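Local coordinates for switch-activating protein 1 (Schizosaccharomyces pombe, PDB 5JDK) that binds specific DNA sequences at the mating-type switch-activating site and the rDNA replication fork barrier, through its N-terminal DNA-binding domain, at residues Ala61-Ile66 with Ser79-Gln84; Val52-Ser57 with Gln128-Phe133; Leu32-Lys37 with Asp110-Leu115. One frame throughout, in Å; residues are numbered along the deposited sequence.

Contact 1. Residues Ala61-Ile66 with Ser79-Gln84; sequences AKIARI and SACRNQ
A compact, buried helix-to-helix contact places Ala64 of helix 56-71 against Cys81 of helix 78-98, two successive helices of a domain assigned to the helix-turn-helix clan. The backbones come close where Ala64 faces Cys81, both with short side chains: their CA atoms are 5.7 Å apart. Ala64 CB abuts Cys81 CB at 3.7 Å. The thiol then reaches past this methyl to the backbone, with Cys81 SG 3.7 Å from Ala64 N and 3.8 Å from Ala64 CA, so the sulfur rests on the helix itself. The trans first torsion of Cys81 (chi1 174°) sends SG across in this way. Ile63 borders the same sulfur with one branch, its CG2 lying 3.9 Å from Cys81 SG. Its longer branch, CG1 and CD1, leads away from Cys81, and the side chain as a whole also packs on Leu40 and Val44 of helix 34-46. Ile63 is thereby shared between two interfaces of the bundle, while Cys81 also touches His76 in the preceding loop. Two methyl groups, a methylene and a sulfur supply the side-chain surface of the contact, so van der Waals fit and probably burial of apolar surface, not directional polar bonds, pair the helices here.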
loop_
_atom_site.group_PDB
_atom_site.type_symbol
_atom_site.label_atom_id
_atom_site.label_comp_id
_atom_site.label_asym_id
_atom_site.label_seq_id
_atom_site.Cartn_x
_atom_site.Cartn_y
_atom_site.Cartn_z
ATOM N N ALA A 61 1.761 5.200 -11.225
ATOM C CA ALA A 61 0.892 5.764 -12.252
ATOM C C ALA A 61 -0.230 4.798 -12.599
ATOM O O ALA A 61 -1.395 5.204 -12.756
ATOM C CB ALA A 61 1.690 6.103 -13.510
ATOM N N LYS A 62 0.105 3.508 -12.764
ATOM C CA LYS A 62 -0.905 2.508 -13.075
ATOM C C LYS A 62 -1.925 2.376 -11.954
ATOM O O LYS A 62 -3.134 2.290 -12.213
ATOM C CB LYS A 62 -0.232 1.166 -13.366
ATOM C CG LYS A 62 -1.236 0.036 -13.521
ATOM C CD LYS A 62 -0.636 -1.249 -14.033
ATOM C CE LYS A 62 -1.712 -2.291 -14.266
ATOM N NZ LYS A 62 -1.193 -3.577 -14.760
ATOM N N ILE A 63 -1.460 2.341 -10.705
ATOM C CA ILE A 63 -2.387 2.242 -9.584
ATOM C C ILE A 63 -3.330 3.434 -9.565
ATOM O O ILE A 63 -4.535 3.279 -9.353
ATOM C CB ILE A 63 -1.614 2.103 -8.256
ATOM C CG1 ILE A 63 -0.774 0.818 -8.206
ATOM C CG2 ILE A 63 -2.563 2.204 -7.059
ATOM C CD1 ILE A 63 -1.554 -0.456 -8.291
ATOM N N ALA A 64 -2.803 4.644 -9.764
ATOM C CA ALA A 64 -3.675 5.811 -9.773
ATOM C C ALA A 64 -4.729 5.683 -10.862
ATOM O O ALA A 64 -5.911 6.011 -10.656
ATOM C CB ALA A 64 -2.844 7.065 -10.001
ATOM N N ARG A 65 -4.311 5.205 -12.031
ATOM C CA ARG A 65 -5.236 5.083 -13.152
ATOM C C ARG A 65 -6.319 4.041 -12.891
ATOM O O ARG A 65 -7.507 4.309 -13.101
ATOM C CB ARG A 65 -4.463 4.767 -14.430
ATOM C CG ARG A 65 -5.374 4.539 -15.601
ATOM C CD ARG A 65 -4.626 4.508 -16.904
ATOM N NE ARG A 65 -4.050 5.798 -17.261
ATOM C CZ ARG A 65 -4.711 6.785 -17.859
ATOM N NH1 ARG A 65 -5.988 6.662 -18.182
ATOM N NH2 ARG A 65 -4.064 7.911 -18.130
ATOM N N ILE A 66 -5.940 2.841 -12.453
ATOM C CA ILE A 66 -6.945 1.809 -12.206
ATOM C C ILE A 66 -7.837 2.199 -11.034
ATOM O O ILE A 66 -9.047 1.942 -11.043
ATOM C CB ILE A 66 -6.289 0.427 -12.018
ATOM C CG1 ILE A 66 -5.505 0.052 -13.277
ATOM C CG2 ILE A 66 -7.356 -0.628 -11.681
ATOM C CD1 ILE A 66 -4.733 -1.237 -13.190
ATOM N N SER A 79 2.335 11.412 -7.847
ATOM C CA SER A 79 2.832 11.738 -6.519
ATOM C C SER A 79 1.718 11.717 -5.486
ATOM O O SER A 79 1.919 11.245 -4.362
ATOM C CB SER A 79 3.509 13.101 -6.543
ATOM O OG SER A 79 3.951 13.437 -5.239
ATOM N N ALA A 80 0.537 12.224 -5.840
ATOM C CA ALA A 80 -0.556 12.224 -4.878
ATOM C C ALA A 80 -0.989 10.801 -4.543
ATOM O O ALA A 80 -1.286 10.492 -3.380
ATOM C CB ALA A 80 -1.728 13.039 -5.408
ATOM N N CYS A 81 -1.041 9.921 -5.543
ATOM C CA CYS A 81 -1.404 8.533 -5.283
ATOM C C CYS A 81 -0.375 7.871 -4.375
ATOM O O CYS A 81 -0.713 7.247 -3.354
ATOM C CB CYS A 81 -1.513 7.783 -6.608
ATOM S SG CYS A 81 -1.794 6.025 -6.445
ATOM N N ARG A 82 0.898 8.002 -4.736
ATOM C CA ARG A 82 1.947 7.418 -3.921
ATOM C C ARG A 82 1.912 7.975 -2.502
ATOM O O ARG A 82 2.106 7.235 -1.534
ATOM C CB ARG A 82 3.290 7.672 -4.581
ATOM C CG ARG A 82 4.413 6.883 -3.976
ATOM C CD ARG A 82 5.650 7.209 -4.724
ATOM N NE ARG A 82 6.806 6.437 -4.300
ATOM C CZ ARG A 82 7.974 6.557 -4.906
ATOM N NH1 ARG A 82 8.093 7.405 -5.916
ATOM N NH2 ARG A 82 9.019 5.830 -4.528
ATOM N N ASN A 83 1.623 9.267 -2.348
ATOM C CA ASN A 83 1.567 9.862 -1.014
ATOM C C ASN A 83 0.436 9.263 -0.188
ATOM O O ASN A 83 0.576 9.102 1.034
ATOM C CB ASN A 83 1.417 11.378 -1.114
ATOM C CG ASN A 83 1.385 12.042 0.242
ATOM O OD1 ASN A 83 0.423 12.721 0.600
ATOM N ND2 ASN A 83 2.433 11.820 1.022
ATOM N N GLN A 84 -0.704 8.948 -0.819
ATOM C CA GLN A 84 -1.775 8.275 -0.082
ATOM C C GLN A 84 -1.303 6.934 0.455
ATOM O O GLN A 84 -1.612 6.562 1.595
ATOM C CB GLN A 84 -2.991 8.030 -0.977
ATOM C CG GLN A 84 -3.636 9.245 -1.595
ATOM C CD GLN A 84 -4.435 10.054 -0.610
ATOM O OE1 GLN A 84 -4.209 9.980 0.595
ATOM N NE2 GLN A 84 -5.389 10.837 -1.114
#

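Contact 2. Residues Val52-Ser57 with Gln128-Phe133; sequences VDRKTS and QYREKF
Arg130 NE and Asp53 OD2 lie 2.9 Å apart in one arm of a bidentate salt bridge, the bond nearly straight at 165°. The second arm runs from Arg130 NH2 to Asp53 OD1, also 2.9 Å, and the two nitrogens of the guanidinium's side edge thus take one carboxylate oxygen each. OD2 accepts the N-H through its syn lone pair; OD1 is met on the syn side too, but 25° out of the carboxylate plane. The two groups are accordingly not coplanar, their planes being inclined by 32°. With CG trans to its backbone nitrogen, Asp53 brings its carboxylate up to the Arg130 guanidinium. Arg54 adds an aliphatic neighbour, its CD lying 3.4 Å from Arg130 NH2, while its own guanidinium turns aside, leaving Arg54 NE 4.7 Å from Arg130 NH2. Replacing Asp53 by an alanine removes both acceptors and would probably leave the Arg130 guanidinium free to turn, its charge without a mate. Asp53 and Arg54 are the central residues of a type II turn, Val52 to Lys55, that leads into helix 56-71; the bridge ties this turn, at the domain surface, to the C-terminal part of helix 107-131.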
loop_
_atom_site.group_PDB
_atom_site.type_symbol
_atom_site.label_atom_id
_atom_site.label_comp_id
_atom_site.label_asym_id
_atom_site.label_seq_id
_atom_site.Cartn_x
_atom_site.Cartn_y
_atom_site.Cartn_z
ATOM N N VAL A 52 8.629 -3.042 -9.997
ATOM C CA VAL A 52 10.018 -3.382 -10.297
ATOM C C VAL A 52 10.898 -2.346 -9.612
ATOM O O VAL A 52 10.629 -1.147 -9.702
ATOM C CB VAL A 52 10.270 -3.414 -11.821
ATOM C CG1 VAL A 52 11.754 -3.608 -12.138
ATOM C CG2 VAL A 52 9.432 -4.503 -12.480
ATOM N N ASP A 53 11.951 -2.800 -8.937
ATOM C CA ASP A 53 12.844 -1.873 -8.254
ATOM C C ASP A 53 13.360 -0.825 -9.233
ATOM O O ASP A 53 13.762 -1.146 -10.355
ATOM C CB ASP A 53 14.001 -2.650 -7.626
ATOM C CG ASP A 53 14.768 -1.837 -6.578
ATOM O OD1 ASP A 53 14.166 -1.017 -5.855
ATOM O OD2 ASP A 53 15.989 -2.053 -6.474
ATOM N N ARG A 54 13.338 0.441 -8.836
ATOM C CA ARG A 54 13.797 1.577 -9.597
ATOM C C ARG A 54 12.873 1.931 -10.766
ATOM O O ARG A 54 13.265 2.708 -11.613
ATOM C CB ARG A 54 15.247 1.467 -10.036
ATOM C CG ARG A 54 16.239 1.321 -8.912
ATOM C CD ARG A 54 16.318 2.542 -7.985
ATOM N NE ARG A 54 16.695 3.804 -8.630
ATOM C CZ ARG A 54 17.936 4.210 -8.806
ATOM N NH1 ARG A 54 18.955 3.519 -8.321
ATOM N NH2 ARG A 54 18.159 5.348 -9.350
ATOM N N LYS A 55 11.673 1.345 -10.770
ATOM C CA LYS A 55 10.627 1.639 -11.775
ATOM C C LYS A 55 9.299 1.976 -11.059
ATOM O O LYS A 55 8.193 1.532 -11.437
ATOM C CB LYS A 55 10.443 0.545 -12.800
ATOM C CG LYS A 55 11.688 0.274 -13.577
ATOM C CD LYS A 55 11.530 -0.647 -14.734
ATOM C CE LYS A 55 12.895 -0.870 -15.380
ATOM N NZ LYS A 55 13.393 0.369 -15.952
ATOM N N THR A 56 9.402 2.762 -10.009
ATOM C CA THR A 56 8.251 3.112 -9.242
ATOM C C THR A 56 7.234 3.949 -10.008
ATOM O O THR A 56 6.027 3.793 -9.790
ATOM C CB THR A 56 8.598 3.822 -7.938
ATOM O OG1 THR A 56 9.202 5.055 -8.280
ATOM C CG2 THR A 56 9.487 2.988 -7.099
ATOM N N SER A 57 7.707 4.836 -10.886
ATOM C CA SER A 57 6.794 5.750 -11.570
ATOM C C SER A 57 5.724 4.985 -12.336
ATOM O O SER A 57 4.524 5.287 -12.226
ATOM C CB SER A 57 7.591 6.661 -12.505
ATOM O OG SER A 57 6.758 7.523 -13.251
ATOM N N GLN A 128 15.531 -6.382 0.014
ATOM C CA GLN A 128 16.490 -7.453 0.257
ATOM C C GLN A 128 17.220 -7.821 -1.023
ATOM O O GLN A 128 18.449 -7.986 -1.027
ATOM C CB GLN A 128 15.774 -8.661 0.859
ATOM C CG GLN A 128 15.237 -8.417 2.282
ATOM C CD GLN A 128 14.094 -9.368 2.657
ATOM O OE1 GLN A 128 13.295 -9.081 3.548
ATOM N NE2 GLN A 128 13.990 -10.489 1.947
ATOM N N TYR A 129 16.488 -7.927 -2.130
ATOM C CA TYR A 129 17.144 -8.252 -3.390
ATOM C C TYR A 129 18.122 -7.168 -3.805
ATOM O O TYR A 129 19.212 -7.477 -4.294
ATOM C CB TYR A 129 16.131 -8.508 -4.501
ATOM C CG TYR A 129 15.606 -9.923 -4.541
ATOM C CD1 TYR A 129 16.361 -10.954 -5.054
ATOM C CD2 TYR A 129 14.334 -10.223 -4.091
ATOM C CE1 TYR A 129 15.865 -12.244 -5.111
ATOM C CE2 TYR A 129 13.832 -11.517 -4.144
ATOM C CZ TYR A 129 14.607 -12.526 -4.649
ATOM O OH TYR A 129 14.088 -13.804 -4.696
ATOM N N ARG A 130 17.764 -5.889 -3.625
ATOM C CA ARG A 130 18.723 -4.843 -3.975
ATOM C C ARG A 130 19.987 -4.947 -3.126
ATOM O O ARG A 130 21.110 -4.842 -3.642
ATOM C CB ARG A 130 18.114 -3.449 -3.833
ATOM C CG ARG A 130 19.065 -2.375 -4.406
ATOM C CD ARG A 130 18.737 -0.957 -4.002
ATOM N NE ARG A 130 17.482 -0.497 -4.568
ATOM C CZ ARG A 130 17.023 0.745 -4.407
ATOM N NH1 ARG A 130 17.733 1.626 -3.728
ATOM N NH2 ARG A 130 15.868 1.109 -4.920
ATOM N N GLU A 131 19.824 -5.164 -1.819
ATOM C CA GLU A 131 20.950 -5.138 -0.894
ATOM C C GLU A 131 21.924 -6.276 -1.164
ATOM O O GLU A 131 23.117 -6.153 -0.865
ATOM C CB GLU A 131 20.424 -5.227 0.537
ATOM C CG GLU A 131 21.448 -4.864 1.596
ATOM C CD GLU A 131 21.548 -3.365 1.833
ATOM O OE1 GLU A 131 20.760 -2.598 1.229
ATOM O OE2 GLU A 131 22.414 -2.954 2.633
ATOM N N LYS A 132 21.443 -7.392 -1.714
ATOM C CA LYS A 132 22.315 -8.529 -2.001
ATOM C C LYS A 132 23.416 -8.200 -3.002
ATOM O O LYS A 132 24.408 -8.928 -3.065
ATOM C CB LYS A 132 21.476 -9.679 -2.569
ATOM C CG LYS A 132 20.566 -10.392 -1.577
ATOM C CD LYS A 132 19.568 -11.311 -2.285
ATOM C CE LYS A 132 18.444 -11.789 -1.370
ATOM N NZ LYS A 132 18.902 -12.677 -0.262
ATOM N N PHE A 133 23.239 -7.157 -3.817
ATOM C CA PHE A 133 24.147 -6.881 -4.924
ATOM C C PHE A 133 24.660 -5.445 -4.928
ATOM O O PHE A 133 25.084 -4.938 -5.971
ATOM C CB PHE A 133 23.505 -7.267 -6.256
ATOM C CG PHE A 133 23.254 -8.745 -6.364
ATOM C CD1 PHE A 133 22.030 -9.293 -6.027
ATOM C CD2 PHE A 133 24.278 -9.596 -6.734
ATOM C CE1 PHE A 133 21.845 -10.669 -6.089
ATOM C CE2 PHE A 133 24.094 -10.959 -6.796
ATOM C CZ PHE A 133 22.882 -11.498 -6.480
#

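Contact 3. Residues Leu32-Lys37 with Asp110-Leu115; sequences LSLEEK and DELDQL
Leu112 reaches from helix 107-131 to helix 34-46, meeting Leu34 and Lys37 with its two terminal methyls. Its CB points toward helix 34-46, and the trans first torsion (chi1 -172°) carries CG onward, so that the branch point delivers both methyls to the opposite helix. There the two part company. CD1 lies over the backbone, 4.0 Å from Lys37 O, in a van der Waals approach. CD2 touches two side chains, 3.7 Å from Leu34 CD1 and 4.1 Å from Lys37 CB. Leu34 crosses it at a slant and touches with a single methyl, whereas Lys37 offers the root of its chain; the remainder of Lys37 extends away, and the side chain also packs on Ile88 of helix 78-98. One turn of helix 34-46 thus presents both an apolar tip and the base of a charged chain to the same leucine. A capping box closes the start of this turn: Glu36 N donates to Ser33 OG (3.0 Å), and Ser33 N returns a bond to the anti lone pair of Glu36 OE1 (2.9 Å, 166°). Farther along helix 34-46, Leu112 also touches Met41, and Glu111 forms a salt bridge with Arg42. Asp113 forms a salt bridge with Arg95 of helix 78-98, so this part of helix 107-131 is joined to that helix as well as to the start of helix 34-46.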
loop_
_atom_site.group_PDB
_atom_site.type_symbol
_atom_site.label_atom_id
_atom_site.label_comp_id
_atom_site.label_asym_id
_atom_site.label_seq_id
_atom_site.Cartn_x
_atom_site.Cartn_y
_atom_site.Cartn_z
ATOM N N LEU A 32 -8.857 10.290 2.084
ATOM C CA LEU A 32 -9.544 9.078 1.665
ATOM C C LEU A 32 -10.360 8.521 2.812
ATOM O O LEU A 32 -9.919 8.527 3.963
ATOM C CB LEU A 32 -8.544 8.003 1.216
ATOM C CG LEU A 32 -7.629 8.314 0.036
ATOM C CD1 LEU A 32 -6.715 7.136 -0.217
ATOM C CD2 LEU A 32 -8.452 8.625 -1.192
ATOM N N SER A 33 -11.549 8.032 2.494
ATOM C CA SER A 33 -12.316 7.279 3.463
ATOM C C SER A 33 -11.659 5.926 3.687
ATOM O O SER A 33 -10.811 5.483 2.910
ATOM C CB SER A 33 -13.729 7.045 2.949
ATOM O OG SER A 33 -13.673 6.229 1.789
ATOM N N LEU A 34 -12.054 5.266 4.772
ATOM C CA LEU A 34 -11.537 3.932 5.039
ATOM C C LEU A 34 -11.860 3.003 3.879
ATOM O O LEU A 34 -11.021 2.198 3.457
ATOM C CB LEU A 34 -12.108 3.401 6.358
ATOM C CG LEU A 34 -11.692 1.988 6.769
ATOM C CD1 LEU A 34 -10.179 1.816 6.746
ATOM C CD2 LEU A 34 -12.241 1.643 8.157
ATOM N N GLU A 35 -13.073 3.118 3.338
ATOM C CA GLU A 35 -13.458 2.285 2.208
ATOM C C GLU A 35 -12.551 2.542 1.013
ATOM O O GLU A 35 -12.140 1.601 0.330
ATOM C CB GLU A 35 -14.924 2.528 1.837
ATOM C CG GLU A 35 -15.441 1.611 0.730
ATOM C CD GLU A 35 -16.730 2.111 0.099
ATOM O OE1 GLU A 35 -17.165 3.234 0.429
ATOM O OE2 GLU A 35 -17.307 1.378 -0.733
ATOM N N GLU A 36 -12.208 3.803 0.753
ATOM C CA GLU A 36 -11.316 4.118 -0.359
ATOM C C GLU A 36 -9.903 3.610 -0.105
ATOM O O GLU A 36 -9.231 3.149 -1.035
ATOM C CB GLU A 36 -11.286 5.625 -0.600
ATOM C CG GLU A 36 -12.532 6.191 -1.264
ATOM C CD GLU A 36 -12.492 7.703 -1.369
ATOM O OE1 GLU A 36 -12.190 8.366 -0.352
ATOM O OE2 GLU A 36 -12.746 8.227 -2.476
ATOM N N LYS A 37 -9.429 3.695 1.139
ATOM C CA LYS A 37 -8.102 3.179 1.460
ATOM C C LYS A 37 -8.032 1.688 1.207
ATOM O O LYS A 37 -7.036 1.183 0.676
ATOM C CB LYS A 37 -7.775 3.435 2.929
ATOM C CG LYS A 37 -7.534 4.878 3.277
ATOM C CD LYS A 37 -7.339 5.029 4.778
ATOM C CE LYS A 37 -7.071 6.456 5.174
ATOM N NZ LYS A 37 -6.972 6.573 6.641
ATOM N N ASP A 110 -9.070 -4.942 10.230
ATOM C CA ASP A 110 -8.292 -6.151 9.999
ATOM C C ASP A 110 -7.913 -6.302 8.524
ATOM O O ASP A 110 -6.779 -6.699 8.206
ATOM C CB ASP A 110 -9.067 -7.378 10.472
ATOM C CG ASP A 110 -9.129 -7.518 12.004
ATOM O OD1 ASP A 110 -8.520 -6.721 12.746
ATOM O OD2 ASP A 110 -9.809 -8.477 12.446
ATOM N N GLU A 111 -8.848 -6.014 7.608
ATOM C CA GLU A 111 -8.528 -6.137 6.186
ATOM C C GLU A 111 -7.457 -5.139 5.784
ATOM O O GLU A 111 -6.490 -5.490 5.091
ATOM C CB GLU A 111 -9.755 -5.960 5.286
ATOM C CG GLU A 111 -9.323 -6.152 3.826
ATOM C CD GLU A 111 -10.423 -6.092 2.802
ATOM O OE1 GLU A 111 -11.558 -5.702 3.131
ATOM O OE2 GLU A 111 -10.115 -6.439 1.638
ATOM N N LEU A 112 -7.606 -3.876 6.190
ATOM C CA LEU A 112 -6.591 -2.906 5.797
ATOM C C LEU A 112 -5.233 -3.279 6.380
ATOM O O LEU A 112 -4.208 -3.197 5.694
ATOM C CB LEU A 112 -7.004 -1.483 6.179
ATOM C CG LEU A 112 -6.080 -0.380 5.642
ATOM C CD1 LEU A 112 -5.864 -0.459 4.162
ATOM C CD2 LEU A 112 -6.642 0.989 5.993
ATOM N N ASP A 113 -5.205 -3.708 7.637
ATOM C CA ASP A 113 -3.941 -4.116 8.232
ATOM C C ASP A 113 -3.326 -5.284 7.463
ATOM O O ASP A 113 -2.101 -5.333 7.281
ATOM C CB ASP A 113 -4.148 -4.505 9.698
ATOM C CG ASP A 113 -4.336 -3.311 10.635
ATOM O OD1 ASP A 113 -4.123 -2.146 10.229
ATOM O OD2 ASP A 113 -4.676 -3.571 11.809
ATOM N N GLN A 114 -4.148 -6.259 7.047
ATOM C CA GLN A 114 -3.616 -7.411 6.319
ATOM C C GLN A 114 -3.043 -6.993 4.973
ATOM O O GLN A 114 -1.969 -7.468 4.563
ATOM C CB GLN A 114 -4.705 -8.466 6.138
ATOM C CG GLN A 114 -4.213 -9.757 5.496
ATOM C CD GLN A 114 -4.008 -9.648 3.991
ATOM O OE1 GLN A 114 -2.966 -10.047 3.468
ATOM N NE2 GLN A 114 -5.004 -9.114 3.291
ATOM N N LEU A 115 -3.740 -6.103 4.271
ATOM C CA LEU A 115 -3.222 -5.586 3.012
ATOM C C LEU A 115 -1.905 -4.852 3.223
ATOM O O LEU A 115 -0.961 -5.017 2.441
ATOM C CB LEU A 115 -4.261 -4.669 2.372
ATOM C CG LEU A 115 -5.517 -5.374 1.879
ATOM C CD1 LEU A 115 -6.624 -4.368 1.625
ATOM C CD2 LEU A 115 -5.229 -6.163 0.610
#

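How the contacts relate
From the N terminus, the chain passes first through 32-37, which contact 3 later joins to 110-115, bringing the first and last helices together. Next comes 52-57, the start of contact 2, whose loop closes only at 128-133. Contact 1 closes the shortest loop, between the successive helices 56-71 and 78-98, and lies within both longer ones. Contacts 2 and 3 cross, since their segments alternate; they use helix 107-131 at separate places, with centres about 26 Å apart on opposite sides of the chain's centre. Contact 1 borders both: Arg82 packs on Thr56, and Gln84 on Leu32. Together they link all four helices.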